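Local coordinates for aminopeptidase-like protein (Chaetomium thermophilum, PDB 5JM6), which probably acts as a dodecameric zinc metalloaminopeptidase of the M18 family, removing residues from peptide N termini, and is linked to the Cvt pathway of selective autophagy, at residues 59-63 / 289-293; 405-411 / 448-452; 439-443 / 505-510. All blocks are in the same frame, centred on the assembly; numbering follows the deposited sequence.

Interaction 1: 59-63 / 289-293; sequences LDFMT and PATVG
A helix near the modelled N terminus here packs against the start of a short edge strand, joined by one hydrogen bond and a small apolar patch; 261 Å² is buried between the segments, both sides summed. Segment 59-63 is regular alpha-helix, part of helix 55-64. Segment 289-293 runs extended, Pro289 (phi/psi -61/155) and Ala290 (-67/149) leading into strand 291-293. The closest CA atoms are those of Thr63 and Pro289, 5.1 Å apart. Thr63, in the m rotamer, works in two directions: Thr63 OG1 donates back to Leu59 O (3.1 Å), one helical turn earlier, and accepts from Ala290 N (3.2 Å, N-H...O angle 141°). Thr63 N also bonds Leu59 O (3.0 Å), so that carbonyl takes two hydrogen bonds. Strand 291-293 is outermost, within this chain, in a three-stranded antiparallel sheet, paired with strand 299-302 through Thr291 to Phe301 and Gly293 to Phe299; it closely follows strand 277-286 of the six-stranded antiparallel sheet. Leu59 (chi1 m, chi2 t) reaches along the strand, CD2 lying 3.7 Å from Ala290 CB and 3.6 Å from Thr291 N while CD1 meets Val292 CG1 at 3.6 Å. Ala290 points its methyl at the helix, where Met62 CB touches Ala290 CB at 3.9 Å before the rest of the Met62 side chain (mmm) turns away; that side chain lies about 9 Å from the side chain of the zinc ligand Asp306. Ile300 on the neighbouring strand also touches both Leu59 and Val292, and Thr291, directed away from the helix, packs on Asp173 of a second subunit.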
loop_
_atom_site.group_PDB
_atom_site.type_symbol
_atom_site.label_atom_id
_atom_site.label_comp_id
_atom_site.label_asym_id
_atom_site.label_seq_id
_atom_site.Cartn_x
_atom_site.Cartn_y
_atom_site.Cartn_z
ATOM N N LEU A 59 22.968 -15.489 -45.382
ATOM C CA LEU A 59 22.303 -16.603 -44.720
ATOM C C LEU A 59 23.305 -17.678 -44.319
ATOM O O LEU A 59 23.362 -18.080 -43.156
ATOM C CB LEU A 59 21.221 -17.202 -45.620
ATOM C CG LEU A 59 19.921 -16.405 -45.733
ATOM C CD1 LEU A 59 18.944 -17.103 -46.664
ATOM C CD2 LEU A 59 19.308 -16.207 -44.359
ATOM N N ASP A 60 24.106 -18.126 -45.281
ATOM C CA ASP A 60 25.103 -19.160 -45.024
ATOM C C ASP A 60 26.133 -18.713 -43.996
ATOM O O ASP A 60 26.593 -19.515 -43.184
ATOM C CB ASP A 60 25.810 -19.563 -46.317
ATOM C CG ASP A 60 24.883 -20.243 -47.298
ATOM O OD1 ASP A 60 23.889 -20.855 -46.853
ATOM O OD2 ASP A 60 25.151 -20.172 -48.515
ATOM N N PHE A 61 26.500 -17.438 -44.035
ATOM C CA PHE A 61 27.435 -16.904 -43.055
ATOM C C PHE A 61 26.864 -17.066 -41.646
ATOM O O PHE A 61 27.501 -17.671 -40.784
ATOM C CB PHE A 61 27.757 -15.437 -43.357
ATOM C CG PHE A 61 28.398 -14.705 -42.213
ATOM C CD1 PHE A 61 29.683 -15.016 -41.801
ATOM C CD2 PHE A 61 27.716 -13.694 -41.558
ATOM C CE1 PHE A 61 30.271 -14.338 -40.748
ATOM C CE2 PHE A 61 28.298 -13.012 -40.509
ATOM C CZ PHE A 61 29.576 -13.333 -40.102
ATOM N N MET A 62 25.653 -16.560 -41.431
ATOM C CA MET A 62 25.010 -16.628 -40.120
ATOM C C MET A 62 24.849 -18.061 -39.624
ATOM O O MET A 62 25.075 -18.350 -38.449
ATOM C CB MET A 62 23.641 -15.945 -40.159
ATOM C CG MET A 62 23.697 -14.461 -40.467
ATOM S SD MET A 62 24.745 -13.543 -39.323
ATOM C CE MET A 62 23.851 -13.753 -37.788
ATOM N N THR A 63 24.463 -18.955 -40.524
ATOM C CA THR A 63 24.196 -20.339 -40.159
ATOM C C THR A 63 25.441 -21.071 -39.651
ATOM O O THR A 63 25.392 -21.762 -38.634
ATOM C CB THR A 63 23.601 -21.107 -41.359
ATOM O OG1 THR A 63 22.286 -20.609 -41.638
ATOM C CG2 THR A 63 23.521 -22.597 -41.065
ATOM N N PRO A 289 18.801 -22.767 -38.282
ATOM C CA PRO A 289 19.463 -22.026 -39.359
ATOM C C PRO A 289 18.824 -20.669 -39.605
ATOM O O PRO A 289 17.647 -20.467 -39.304
ATOM C CB PRO A 289 19.274 -22.926 -40.585
ATOM C CG PRO A 289 18.965 -24.270 -40.045
ATOM C CD PRO A 289 18.248 -24.047 -38.751
ATOM N N ALA A 290 19.613 -19.747 -40.142
ATOM C CA ALA A 290 19.074 -18.511 -40.678
ATOM C C ALA A 290 18.236 -18.844 -41.903
ATOM O O ALA A 290 18.526 -19.801 -42.621
ATOM C CB ALA A 290 20.188 -17.548 -41.033
ATOM N N THR A 291 17.199 -18.054 -42.143
ATOM C CA THR A 291 16.288 -18.329 -43.242
ATOM C C THR A 291 15.661 -17.055 -43.776
ATOM O O THR A 291 15.739 -15.998 -43.152
ATOM C CB THR A 291 15.160 -19.286 -42.818
ATOM O OG1 THR A 291 14.332 -19.579 -43.950
ATOM C CG2 THR A 291 14.311 -18.650 -41.729
ATOM N N VAL A 292 15.048 -17.162 -44.947
ATOM C CA VAL A 292 14.215 -16.089 -45.454
ATOM C C VAL A 292 12.767 -16.451 -45.166
ATOM O O VAL A 292 12.413 -17.630 -45.103
ATOM C CB VAL A 292 14.424 -15.836 -46.956
ATOM C CG1 VAL A 292 15.827 -15.313 -47.210
ATOM C CG2 VAL A 292 14.165 -17.103 -47.751
ATOM N N GLY A 293 11.943 -15.437 -44.936
ATOM C CA GLY A 293 10.578 -15.666 -44.511
ATOM C C GLY A 293 9.612 -14.575 -44.919
ATOM O O GLY A 293 10.001 -13.559 -45.494
#

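Interaction 2: 405-411 / 448-452; sequences LPGHSPR and QRHMI
Gln448, extended from its m, t start (chi3 67°), docks its amide on the backbone of Arg411 in a two-bond pairing: Arg411 N donates to Gln448 OE1 (2.7 Å) and Gln448 NE2 to Arg411 O (3.1 Å). Residues 405-408 form a type II beta turn, with Gly407 at positive phi and His408 N bonded to Leu405 O (3.0 Å); Ser409 OG (m) bonds the same Leu405 O at 2.9 Å. The loop then runs antiparallel to 448-452, His408 CA facing His450 CA at 4.7 Å, with Met451 N bonded to His408 O (3.3 Å). His408 (m) turns ND1 to Pro406 O (3.0 Å); SD of all-trans Met451 lies 4.7 Å from the His408 ring centroid, obliquely placed. Pro410 CG meets His450 CB at 3.8 Å. His408 NE2 bonds Thr144 N of a third subunit, whereas Arg411 salt-bridges Asp235 of a second, consistent with a place at dodecamer interfaces. Strand 448-450 is the mixed sheet's outermost strand within this chain, parallel to strand 417-419.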
loop_
_atom_site.group_PDB
_atom_site.type_symbol
_atom_site.label_atom_id
_atom_site.label_comp_id
_atom_site.label_asym_id
_atom_site.label_seq_id
_atom_site.Cartn_x
_atom_site.Cartn_y
_atom_site.Cartn_z
ATOM N N LEU A 405 9.286 6.864 -33.102
ATOM C CA LEU A 405 9.316 8.311 -33.228
ATOM C C LEU A 405 9.149 8.682 -34.697
ATOM O O LEU A 405 10.014 8.370 -35.514
ATOM C CB LEU A 405 10.620 8.867 -32.660
ATOM C CG LEU A 405 10.812 10.378 -32.728
ATOM C CD1 LEU A 405 9.706 11.082 -31.963
ATOM C CD2 LEU A 405 12.173 10.746 -32.169
ATOM N N PRO A 406 8.027 9.338 -35.041
ATOM C CA PRO A 406 7.691 9.577 -36.452
ATOM C C PRO A 406 8.744 10.383 -37.211
ATOM O O PRO A 406 9.304 11.348 -36.687
ATOM C CB PRO A 406 6.364 10.344 -36.377
ATOM C CG PRO A 406 6.281 10.863 -34.986
ATOM C CD PRO A 406 6.999 9.870 -34.131
ATOM N N GLY A 407 9.011 9.952 -38.441
ATOM C CA GLY A 407 10.016 10.558 -39.296
ATOM C C GLY A 407 11.413 10.042 -38.999
ATOM O O GLY A 407 12.348 10.273 -39.760
ATOM N N HIS A 408 11.567 9.467 -37.814
ATOM C CA HIS A 408 12.806 8.845 -37.352
ATOM C C HIS A 408 12.782 7.317 -37.132
ATOM O O HIS A 408 13.572 6.802 -36.342
ATOM C CB HIS A 408 13.284 9.615 -36.132
ATOM C CG HIS A 408 13.376 11.087 -36.391
ATOM N ND1 HIS A 408 12.267 11.907 -36.389
ATOM C CD2 HIS A 408 14.423 11.876 -36.733
ATOM C CE1 HIS A 408 12.632 13.143 -36.679
ATOM N NE2 HIS A 408 13.935 13.152 -36.892
ATOM N N SER A 409 11.804 6.620 -37.703
ATOM C CA SER A 409 11.647 5.178 -37.476
ATOM C C SER A 409 11.767 4.373 -38.775
ATOM O O SER A 409 10.798 4.244 -39.522
ATOM C CB SER A 409 10.305 4.887 -36.805
ATOM O OG SER A 409 10.227 5.511 -35.535
ATOM N N PRO A 410 12.974 3.851 -39.054
ATOM C CA PRO A 410 13.336 3.288 -40.361
ATOM C C PRO A 410 12.593 2.013 -40.749
ATOM O O PRO A 410 12.180 1.227 -39.895
ATOM C CB PRO A 410 14.837 2.990 -40.213
ATOM C CG PRO A 410 15.270 3.697 -38.962
ATOM C CD PRO A 410 14.069 3.705 -38.083
ATOM N N ARG A 411 12.442 1.816 -42.048
ATOM C CA ARG A 411 11.759 0.665 -42.615
ATOM C C ARG A 411 12.713 -0.427 -43.059
ATOM O O ARG A 411 13.911 -0.212 -43.157
ATOM C CB ARG A 411 10.936 1.109 -43.817
ATOM C CG ARG A 411 10.133 2.366 -43.576
ATOM C CD ARG A 411 8.810 2.059 -42.908
ATOM N NE ARG A 411 7.693 2.207 -43.826
ATOM C CZ ARG A 411 6.817 3.198 -43.766
ATOM N NH1 ARG A 411 6.927 4.115 -42.824
ATOM N NH2 ARG A 411 5.825 3.267 -44.636
ATOM N N GLN A 448 18.139 6.517 -44.291
ATOM C CA GLN A 448 17.049 6.765 -43.362
ATOM C C GLN A 448 17.573 7.484 -42.123
ATOM O O GLN A 448 18.768 7.758 -42.013
ATOM C CB GLN A 448 16.363 5.451 -42.986
ATOM C CG GLN A 448 15.966 4.625 -44.198
ATOM C CD GLN A 448 15.067 3.460 -43.851
ATOM O OE1 GLN A 448 13.924 3.646 -43.436
ATOM N NE2 GLN A 448 15.575 2.247 -44.027
ATOM N N ARG A 449 16.672 7.807 -41.203
ATOM C CA ARG A 449 17.062 8.387 -39.926
ATOM C C ARG A 449 16.519 7.529 -38.792
ATOM O O ARG A 449 15.400 7.022 -38.868
ATOM C CB ARG A 449 16.557 9.828 -39.791
ATOM C CG ARG A 449 16.933 10.756 -40.945
ATOM C CD ARG A 449 18.441 10.849 -41.114
ATOM N NE ARG A 449 18.859 12.051 -41.835
ATOM C CZ ARG A 449 19.327 12.058 -43.079
ATOM N NH1 ARG A 449 19.436 10.925 -43.760
ATOM N NH2 ARG A 449 19.688 13.202 -43.646
ATOM N N HIS A 450 17.323 7.356 -37.748
ATOM C CA HIS A 450 16.888 6.635 -36.560
ATOM C C HIS A 450 17.127 7.476 -35.316
ATOM O O HIS A 450 18.174 8.107 -35.175
ATOM C CB HIS A 450 17.612 5.297 -36.426
ATOM C CG HIS A 450 17.487 4.685 -35.065
ATOM N ND1 HIS A 450 18.575 4.436 -34.257
ATOM C CD2 HIS A 450 16.399 4.296 -34.361
ATOM C CE1 HIS A 450 18.164 3.906 -33.119
ATOM N NE2 HIS A 450 16.848 3.811 -33.155
ATOM N N MET A 451 16.133 7.513 -34.437
ATOM C CA MET A 451 16.252 8.249 -33.189
ATOM C C MET A 451 15.292 7.687 -32.140
ATOM O O MET A 451 14.182 7.280 -32.478
ATOM C CB MET A 451 15.976 9.726 -33.449
ATOM C CG MET A 451 16.333 10.649 -32.322
ATOM S SD MET A 451 16.005 12.351 -32.794
ATOM C CE MET A 451 16.979 13.196 -31.565
ATOM N N ILE A 452 15.697 7.693 -30.872
ATOM C CA ILE A 452 14.828 7.194 -29.805
ATOM C C ILE A 452 14.090 8.332 -29.104
ATOM O O ILE A 452 13.077 8.828 -29.598
ATOM C CB ILE A 452 15.619 6.371 -28.755
ATOM C CG1 ILE A 452 16.853 7.137 -28.260
ATOM C CG2 ILE A 452 16.018 5.016 -29.328
ATOM C CD1 ILE A 452 16.608 8.037 -27.053
#

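Interaction 3: 439-443 / 505-510; sequences IAELS and GFLDFW
Leu442 lays its CB over one face of the Phe509 ring, 3.7 Å from the centroid and 6° off the normal, a CH-pi contact; Leu442 CD1 also reaches Phe509 CD1 at 3.7 Å. Both segments are helical, their axes crossing at 102° and 9.2 Å apart, with CA atoms closest at Ser443-Gly505 (5.2 Å) and Ile439-Phe506 (6.0 Å). Gly505 permits the close approach: Ser443 OG lies 3.2 Å from Gly505 CA, where a beta carbon would clash. Ser443 OG, with chi1 m, donates back to Ile439 O (2.8 Å). Ile439 (m, t) points into the interface, its CG2 3.5 Å from Gly505 O, CG1 4.1 Å from Phe509 CB and CD1 3.7 Å from Phe506 CD1. No hydrogen bond spans the two segments. Phe506 and Trp510, both chi1 t, carry the packing on to strand 127-133 of the mixed sheet, while Val513, further along helix 495-514, extends the contact with Ile439 and Leu442 of helix 430-443.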
loop_
_atom_site.group_PDB
_atom_site.type_symbol
_atom_site.label_atom_id
_atom_site.label_comp_id
_atom_site.label_asym_id
_atom_site.label_seq_id
_atom_site.Cartn_x
_atom_site.Cartn_y
_atom_site.Cartn_z
ATOM N N ILE A 439 27.481 10.952 -50.060
ATOM C CA ILE A 439 27.994 9.672 -50.528
ATOM C C ILE A 439 26.838 8.783 -50.988
ATOM O O ILE A 439 26.927 8.130 -52.029
ATOM C CB ILE A 439 28.832 8.969 -49.439
ATOM C CG1 ILE A 439 30.235 9.583 -49.407
ATOM C CG2 ILE A 439 28.920 7.473 -49.694
ATOM C CD1 ILE A 439 31.183 8.929 -48.438
ATOM N N ALA A 440 25.741 8.795 -50.236
ATOM C CA ALA A 440 24.564 8.008 -50.592
ATOM C C ALA A 440 24.041 8.361 -51.981
ATOM O O ALA A 440 23.538 7.498 -52.699
ATOM C CB ALA A 440 23.467 8.197 -49.560
ATOM N N GLU A 441 24.164 9.627 -52.365
ATOM C CA GLU A 441 23.660 10.052 -53.662
ATOM C C GLU A 441 24.559 9.572 -54.798
ATOM O O GLU A 441 24.075 9.220 -55.875
ATOM C CB GLU A 441 23.513 11.570 -53.714
ATOM C CG GLU A 441 23.153 12.087 -55.089
ATOM C CD GLU A 441 22.992 13.584 -55.117
ATOM O OE1 GLU A 441 23.098 14.208 -54.041
ATOM O OE2 GLU A 441 22.757 14.136 -56.212
ATOM N N LEU A 442 25.865 9.543 -54.560
ATOM C CA LEU A 442 26.794 9.040 -55.562
ATOM C C LEU A 442 26.686 7.522 -55.689
ATOM O O LEU A 442 27.033 6.953 -56.725
ATOM C CB LEU A 442 28.230 9.436 -55.215
ATOM C CG LEU A 442 28.510 10.922 -54.986
ATOM C CD1 LEU A 442 29.784 11.094 -54.174
ATOM C CD2 LEU A 442 28.614 11.664 -56.308
ATOM N N SER A 443 26.208 6.876 -54.626
ATOM C CA SER A 443 26.124 5.416 -54.566
ATOM C C SER A 443 24.803 4.843 -55.068
ATOM O O SER A 443 24.688 3.635 -55.272
ATOM C CB SER A 443 26.337 4.936 -53.128
ATOM O OG SER A 443 27.512 5.482 -52.562
ATOM N N GLY A 505 29.996 2.333 -50.981
ATOM C CA GLY A 505 29.878 3.702 -51.439
ATOM C C GLY A 505 30.748 4.639 -50.626
ATOM O O GLY A 505 31.401 5.525 -51.174
ATOM N N PHE A 506 30.766 4.433 -49.315
ATOM C CA PHE A 506 31.559 5.269 -48.422
ATOM C C PHE A 506 33.058 5.094 -48.664
ATOM O O PHE A 506 33.769 6.074 -48.885
ATOM C CB PHE A 506 31.209 4.963 -46.965
ATOM C CG PHE A 506 32.216 5.475 -45.977
ATOM C CD1 PHE A 506 32.276 6.822 -45.659
ATOM C CD2 PHE A 506 33.096 4.604 -45.357
ATOM C CE1 PHE A 506 33.204 7.289 -44.747
ATOM C CE2 PHE A 506 34.023 5.064 -44.445
ATOM C CZ PHE A 506 34.078 6.409 -44.138
ATOM N N LEU A 507 33.535 3.853 -48.629
ATOM C CA LEU A 507 34.956 3.595 -48.834
ATOM C C LEU A 507 35.415 4.091 -50.204
ATOM O O LEU A 507 36.509 4.638 -50.336
ATOM C CB LEU A 507 35.267 2.103 -48.673
ATOM C CG LEU A 507 34.980 1.484 -47.299
ATOM C CD1 LEU A 507 35.086 -0.030 -47.361
ATOM C CD2 LEU A 507 35.908 2.036 -46.226
ATOM N N ASP A 508 34.572 3.928 -51.220
ATOM C CA ASP A 508 34.952 4.333 -52.570
ATOM C C ASP A 508 34.884 5.848 -52.778
ATOM O O ASP A 508 35.715 6.411 -53.490
ATOM C CB ASP A 508 34.074 3.632 -53.614
ATOM C CG ASP A 508 34.378 2.146 -53.737
ATOM O OD1 ASP A 508 35.344 1.673 -53.100
ATOM O OD2 ASP A 508 33.658 1.454 -54.486
ATOM N N PHE A 509 33.881 6.503 -52.202
ATOM C CA PHE A 509 33.683 7.930 -52.458
ATOM C C PHE A 509 34.168 8.927 -51.399
ATOM O O PHE A 509 34.095 10.132 -51.636
ATOM C CB PHE A 509 32.201 8.196 -52.716
ATOM C CG PHE A 509 31.736 7.758 -54.073
ATOM C CD1 PHE A 509 32.178 8.408 -55.213
ATOM C CD2 PHE A 509 30.849 6.704 -54.210
ATOM C CE1 PHE A 509 31.750 8.011 -56.466
ATOM C CE2 PHE A 509 30.415 6.303 -55.459
ATOM C CZ PHE A 509 30.867 6.958 -56.589
ATOM N N TRP A 510 34.662 8.456 -50.257
ATOM C CA TRP A 510 35.006 9.383 -49.176
ATOM C C TRP A 510 36.027 10.432 -49.609
ATOM O O TRP A 510 35.840 11.623 -49.359
ATOM C CB TRP A 510 35.542 8.642 -47.951
ATOM C CG TRP A 510 36.403 9.525 -47.095
ATOM C CD1 TRP A 510 37.746 9.405 -46.889
ATOM C CD2 TRP A 510 35.987 10.686 -46.360
ATOM N NE1 TRP A 510 38.190 10.406 -46.059
ATOM C CE2 TRP A 510 37.131 11.207 -45.722
ATOM C CE3 TRP A 510 34.759 11.330 -46.176
ATOM C CZ2 TRP A 510 37.083 12.340 -44.911
ATOM C CZ3 TRP A 510 34.715 12.456 -45.370
ATOM C CH2 TRP A 510 35.868 12.948 -44.749
#

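From the N terminus, interaction 1 closes first: 225 residues, among them the six-stranded antiparallel sheet, lie between segments 59-63 and 289-293. Interactions 2 and 3 both open later, so interaction 1 stands in series with them. Segments 405-411, 439-443, 448-452 and 505-510 then alternate, making interactions 2 and 3 cross: helix 430-443 is followed by strand 448-450, and of this connected unit the strand meets loop 405-411 and the helix meets helix 495-514. Their nearest atoms remain about 8 Å apart. Interaction 1 ties the N-terminal helix to the small three-stranded sheet; the other two join the edge of the mixed sheet and the helices packed on it.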